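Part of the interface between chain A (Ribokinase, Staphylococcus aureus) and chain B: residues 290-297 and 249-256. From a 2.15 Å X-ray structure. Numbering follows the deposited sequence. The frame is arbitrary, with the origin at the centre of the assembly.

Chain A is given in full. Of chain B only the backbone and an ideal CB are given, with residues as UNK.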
# COMPACT_ATOMS: atom_id res chain seq x y z
N GLY A 290 -0.18 -3.26 -6.26
CA GLY A 290 -0.81 -4.46 -6.78
C GLY A 290 -1.15 -5.46 -5.69
O GLY A 290 -0.52 -5.52 -4.64
N ALA A 291 -2.16 -6.28 -5.97
CA ALA A 291 -2.66 -7.24 -5.00
C ALA A 291 -1.62 -8.26 -4.50
O ALA A 291 -1.46 -8.44 -3.30
CB ALA A 291 -3.89 -7.94 -5.55
N GLN A 292 -0.90 -8.93 -5.41
CA GLN A 292 0.03 -9.98 -4.99
C GLN A 292 1.06 -9.43 -4.05
O GLN A 292 1.53 -10.13 -3.15
CB GLN A 292 0.75 -10.62 -6.17
CG GLN A 292 -0.16 -11.35 -7.08
CD GLN A 292 0.58 -12.22 -8.05
OE1 GLN A 292 1.72 -11.93 -8.46
NE2 GLN A 292 -0.05 -13.32 -8.43
N ALA A 293 1.42 -8.17 -4.28
CA ALA A 293 2.48 -7.52 -3.53
C ALA A 293 2.10 -7.39 -2.06
O ALA A 293 2.96 -7.39 -1.18
CB ALA A 293 2.76 -6.14 -4.14
N SER A 294 0.80 -7.25 -1.80
CA SER A 294 0.33 -7.08 -0.44
C SER A 294 -0.20 -8.36 0.20
O SER A 294 -0.78 -8.33 1.28
CB SER A 294 -0.68 -5.95 -0.37
OG SER A 294 -0.10 -4.73 -0.78
N ILE A 295 -0.02 -9.49 -0.49
CA ILE A 295 -0.29 -10.78 0.14
C ILE A 295 0.76 -10.94 1.24
O ILE A 295 1.96 -10.97 0.96
CB ILE A 295 -0.25 -11.97 -0.85
CG1 ILE A 295 -1.42 -11.89 -1.82
CG2 ILE A 295 -0.27 -13.29 -0.11
CD1 ILE A 295 -1.38 -12.93 -2.94
N PRO A 296 0.29 -11.04 2.51
CA PRO A 296 1.09 -11.01 3.75
C PRO A 296 2.05 -12.19 3.99
O PRO A 296 1.91 -13.27 3.42
CB PRO A 296 0.02 -10.98 4.86
CG PRO A 296 -1.22 -11.57 4.23
CD PRO A 296 -1.16 -11.15 2.77
N LEU A 297 3.03 -11.95 4.86
CA LEU A 297 3.95 -12.98 5.30
C LEU A 297 3.48 -13.58 6.63
O LEU A 297 2.73 -12.94 7.38
CB LEU A 297 5.36 -12.40 5.46
CG LEU A 297 6.06 -11.80 4.24
CD1 LEU A 297 7.17 -10.86 4.71
CD2 LEU A 297 6.61 -12.90 3.35
N UNK B 249 -11.01 -7.13 -3.93
CA UNK B 249 -10.20 -6.42 -4.90
C UNK B 249 -8.76 -6.42 -4.53
O UNK B 249 -7.98 -5.72 -5.11
CB UNK B 249 -10.69 -4.98 -5.06
N UNK B 250 -8.43 -7.23 -3.55
CA UNK B 250 -7.08 -7.30 -3.03
C UNK B 250 -6.57 -8.74 -2.93
O UNK B 250 -5.67 -9.04 -2.14
CB UNK B 250 -7.02 -6.63 -1.66
N UNK B 251 -7.14 -9.64 -3.74
CA UNK B 251 -6.80 -11.06 -3.65
C UNK B 251 -7.04 -11.62 -2.25
O UNK B 251 -6.28 -12.47 -1.78
CB UNK B 251 -5.34 -11.28 -4.05
N UNK B 252 -8.08 -11.13 -1.57
CA UNK B 252 -8.39 -11.57 -0.21
C UNK B 252 -8.88 -13.02 -0.19
O UNK B 252 -8.45 -13.81 0.64
CB UNK B 252 -9.44 -10.65 0.41
N UNK B 253 -9.80 -13.34 -1.10
CA UNK B 253 -10.32 -14.69 -1.24
C UNK B 253 -9.22 -15.73 -1.43
O UNK B 253 -9.20 -16.78 -0.77
CB UNK B 253 -11.29 -14.75 -2.42
N UNK B 254 -8.30 -15.42 -2.34
CA UNK B 254 -7.22 -16.35 -2.66
C UNK B 254 -6.26 -16.45 -1.50
O UNK B 254 -5.71 -17.52 -1.24
CB UNK B 254 -6.48 -15.92 -3.93
N UNK B 255 -6.07 -15.32 -0.82
CA UNK B 255 -5.21 -15.28 0.37
C UNK B 255 -5.82 -16.12 1.50
O UNK B 255 -5.10 -16.77 2.26
CB UNK B 255 -5.00 -13.84 0.83
N UNK B 256 -7.15 -16.12 1.61
CA UNK B 256 -7.83 -16.95 2.61
C UNK B 256 -7.54 -18.43 2.35
O UNK B 256 -7.19 -19.18 3.25
CB UNK B 256 -9.34 -16.69 2.59

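Chain A offers this stretch of chain B an almost wholly apolar surface: the methyl of Ala291(A), the side chain of Ile295(A) and the ring of Pro296(A), with the carbonyl of Ala291(A) as an acceptor nearby. A designer reading the bare backbone would expect small, mostly nonpolar residues where the chains meet, and latitude elsewhere.

Position 249 sets its CA-to-CB bond sideways, and its ideal CB has nothing of chain A within 5.5 Å. This contact asks little of it; the deposited residue is Thr249(B), in the p rotamer.

Position 250 lies where the backbones come nearest, its CA 4.8 Å from the CA of Ala291(A). The CB also points sideways, 5.2 Å from Ala291(A) CB, so many side chains could leave past chain A, and the backbone makes the closer approach. Thr250(B) is found here: its C atom sits 3.8 Å from Ala291(A) CB, while its OG1 is hydrogen-bonded elsewhere in the structure. One water joins the two carbonyls, donating to Thr250(B) O at 3.0 Å and to Ala291(A) O at 2.6 Å, a link that depends on no particular side chain.

Position 251 has a positive phi, 57°, with psi 35°, a left-handed conformation in which glycine, asparagine or aspartate would be the usual guesses. It is also the N-cap position, right before a helix. Yet its CB points toward chain A, 3.9 Å from Ala291(A) CB and 4.4 Å from Ile295(A) CD1, which favours a small apolar group. The residue is Ala251(B), whose methyl packs against both, while its carbonyl turns to the helix.

Positions 252 and 253 open that helix without contacting chain A. The CB at 252 points away and 253 is out of reach, so helix-compatible residues of many kinds would serve; they are Ala252(B) and Gly253(B).

Position 254 points toward chain A, but its ideal CB finds nothing within 5.5 Å, leaving the choice open here. Asp254(B) has both carboxylate oxygens hydrogen-bonded elsewhere in the structure.

Position 255 points toward chain A, with its ideal CB 4.9 Å from Ile295(A) CG2 and 5.1 Å from Pro296(A) CD. Valine, isoleucine or threonine would suit such a gap. Thr255(B), rotamer m, brings CG2 to 4.0 Å from Pro296(A) CD and OG1 to 3.5 Å from Ile295(A) CG1. The hydroxyl can lie against a hydrocarbon because OG1 donates to Ala251(B) O at 2.6 Å, within its own chain.

Position 256 is out of reach, so chain A does not dictate its identity; it is Phe256(B).

Chain B 249-256: TTAAGDTF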
# COMPACT_ATOMS: atom_id res chain seq x y z
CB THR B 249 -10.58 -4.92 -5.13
OG1 THR B 249 -10.26 -4.16 -3.99
CG2 THR B 249 -11.98 -4.75 -5.44
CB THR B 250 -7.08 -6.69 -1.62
OG1 THR B 250 -8.18 -7.24 -0.88
CG2 THR B 250 -7.28 -5.18 -1.71
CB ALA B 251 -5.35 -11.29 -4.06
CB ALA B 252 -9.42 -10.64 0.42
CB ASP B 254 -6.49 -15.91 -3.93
CG ASP B 254 -7.36 -16.00 -5.16
OD1 ASP B 254 -8.21 -16.93 -5.23
OD2 ASP B 254 -7.21 -15.14 -6.05
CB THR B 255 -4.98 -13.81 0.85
OG1 THR B 255 -4.33 -13.06 -0.20
CG2 THR B 255 -4.15 -13.77 2.13
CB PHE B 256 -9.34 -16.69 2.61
CG PHE B 256 -10.12 -17.70 3.41
CD1 PHE B 256 -10.11 -17.67 4.80
CD2 PHE B 256 -10.86 -18.70 2.76
CE1 PHE B 256 -10.83 -18.62 5.54
CE2 PHE B 256 -11.57 -19.65 3.49
CZ PHE B 256 -11.56 -19.61 4.88
O HOH W 1 -2.93 -8.11 -1.21
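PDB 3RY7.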